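PDB 6CSJ: glycerol dehydrogenase, which probably catalyses the NAD-dependent oxidation of glycerol and related polyols, and in this double mutant has acquired D-lactate dehydrogenase activity. Local coordinates for residues A[29-35]-A[83-89]. The protein carries 2 engineered substitutions. Numbering follows the deposited sequence.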
# COMPACT_ATOMS: atom_id res chain seq x y z
N GLY A 29 -25.62 4.30 5.11
CA GLY A 29 -26.48 3.99 6.26
C GLY A 29 -26.83 5.17 7.16
O GLY A 29 -26.34 6.29 6.99
N LYS A 30 -27.69 4.88 8.14
CA LYS A 30 -28.18 5.89 9.08
C LYS A 30 -27.25 6.17 10.27
O LYS A 30 -27.35 7.23 10.86
CB LYS A 30 -29.57 5.48 9.58
CG LYS A 30 -30.66 5.77 8.55
CD LYS A 30 -30.78 4.85 7.34
CE LYS A 30 -31.39 5.61 6.15
NZ LYS A 30 -32.21 4.78 5.22
N LYS A 31 -26.37 5.23 10.60
CA LYS A 31 -25.56 5.31 11.81
C LYS A 31 -24.13 4.79 11.57
O LYS A 31 -23.92 3.60 11.37
CB LYS A 31 -26.25 4.51 12.92
CG LYS A 31 -25.54 4.49 14.27
CD LYS A 31 -25.65 5.82 14.99
CE LYS A 31 -24.76 5.86 16.23
NZ LYS A 31 -25.25 4.99 17.34
N ALA A 32 -23.16 5.70 11.61
CA ALA A 32 -21.76 5.38 11.35
C ALA A 32 -21.00 5.05 12.63
O ALA A 32 -21.22 5.67 13.68
CB ALA A 32 -21.08 6.54 10.64
N PHE A 33 -20.11 4.06 12.54
CA PHE A 33 -19.20 3.69 13.61
C PHE A 33 -17.79 4.05 13.11
O PHE A 33 -17.26 3.41 12.21
CB PHE A 33 -19.35 2.19 13.90
CG PHE A 33 -18.51 1.70 15.04
CD1 PHE A 33 -18.89 1.95 16.35
CD2 PHE A 33 -17.36 0.95 14.81
CE1 PHE A 33 -18.12 1.48 17.42
CE2 PHE A 33 -16.59 0.48 15.87
CZ PHE A 33 -16.96 0.75 17.17
N ILE A 34 -17.19 5.07 13.72
CA ILE A 34 -15.98 5.70 13.19
C ILE A 34 -14.77 5.36 14.06
O ILE A 34 -14.64 5.87 15.17
CB ILE A 34 -16.19 7.23 13.04
CG1 ILE A 34 -17.36 7.51 12.09
CG2 ILE A 34 -14.91 7.91 12.56
CD1 ILE A 34 -17.74 8.96 11.92
N ILE A 35 -13.90 4.49 13.55
CA ILE A 35 -12.75 3.97 14.28
C ILE A 35 -11.52 4.82 13.98
O ILE A 35 -11.21 5.09 12.83
CB ILE A 35 -12.47 2.50 13.88
CG1 ILE A 35 -13.70 1.62 14.12
CG2 ILE A 35 -11.29 1.93 14.65
CD1 ILE A 35 -13.64 0.28 13.42
N GLU A 83 -24.21 -0.22 19.43
CA GLU A 83 -24.64 1.12 18.99
C GLU A 83 -25.56 1.09 17.76
O GLU A 83 -25.95 2.14 17.27
CB GLU A 83 -23.41 1.99 18.69
CG GLU A 83 -22.48 2.19 19.88
CD GLU A 83 -21.13 2.76 19.48
OE1 GLU A 83 -21.04 3.44 18.44
OE2 GLU A 83 -20.14 2.53 20.22
N GLU A 84 -25.91 -0.11 17.29
CA GLU A 84 -26.74 -0.33 16.09
C GLU A 84 -26.20 0.34 14.82
O GLU A 84 -26.97 0.82 13.99
CB GLU A 84 -28.19 0.07 16.36
CG GLU A 84 -28.83 -0.72 17.50
CD GLU A 84 -30.24 -0.26 17.79
OE1 GLU A 84 -31.01 -0.04 16.83
OE2 GLU A 84 -30.61 -0.12 18.99
N ALA A 85 -24.88 0.34 14.66
CA ALA A 85 -24.23 0.91 13.47
C ALA A 85 -24.45 0.05 12.24
O ALA A 85 -24.34 -1.18 12.30
CB ALA A 85 -22.75 1.10 13.72
N ASP A 86 -24.77 0.70 11.12
CA ASP A 86 -24.96 0.03 9.81
C ASP A 86 -23.94 0.47 8.73
O ASP A 86 -24.13 0.19 7.54
CB ASP A 86 -26.41 0.23 9.33
CG ASP A 86 -26.77 1.69 9.13
OD1 ASP A 86 -25.94 2.58 9.45
OD2 ASP A 86 -27.89 1.96 8.67
N VAL A 87 -22.88 1.17 9.15
CA VAL A 87 -21.72 1.47 8.30
C VAL A 87 -20.51 1.74 9.19
O VAL A 87 -20.63 2.39 10.23
CB VAL A 87 -22.00 2.65 7.31
CG1 VAL A 87 -22.43 3.91 8.05
CG2 VAL A 87 -20.79 2.94 6.44
N VAL A 88 -19.35 1.22 8.80
CA VAL A 88 -18.12 1.38 9.59
C VAL A 88 -17.11 2.24 8.82
O VAL A 88 -16.99 2.13 7.61
CB VAL A 88 -17.53 0.01 10.04
CG1 VAL A 88 -17.37 -0.95 8.86
CG2 VAL A 88 -16.20 0.20 10.77
N VAL A 89 -16.41 3.10 9.55
CA VAL A 89 -15.41 3.99 8.98
C VAL A 89 -14.11 3.78 9.74
O VAL A 89 -14.12 3.73 10.97
CB VAL A 89 -15.83 5.47 9.08
CG1 VAL A 89 -14.80 6.37 8.41
CG2 VAL A 89 -17.22 5.68 8.47
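Lys31, Phe33 and Val89 bury the most surface where residues 29-35 meet 83-89. Lys31 binds the other segment through both backbone and side chain. Lys31 N donates to Asp86 OD1 (2.9 Å), and Lys31 O accepts from Asp86 N (3.0 Å). The neighbouring Lys30 N donates to Asp86 OD2 (3.0 Å), so one carboxylate takes two successive amides just before the strand begins. The Lys31 side chain runs to the end of helix 70-82, where NZ donates to Glu83 O (2.9 Å). Glu84 ends that helix in a Schellman motif with positive phi, and the chain then turns into its strand.

From Phe33 onward the two strands pair in regular parallel fashion. Phe33 N donates to Val87 O (2.9 Å), Val89 N to Phe33 O (2.8 Å) and Ile35 N to Val89 O (2.7 Å). These strands are neighbours in the six-stranded parallel sheet of the Rossmann-like N-terminal domain, which in iron-containing alcohol dehydrogenases binds the dinucleotide and probably does so here. On its other edge, strand 32-36 pairs with 59-63.

Phe33 and Val88 lie on one sheet face; Phe33 CB meets Ala85 CB at 3.6 Å, and Glu83 OE1 approaches the ring edge at CD1 (3.3 Å). Helix 70-82 packs on Phe33 here. Val89 shares the other face with Ile34, its CB 3.9 Å from Ile34 CG1, and helix 21-28 touches both.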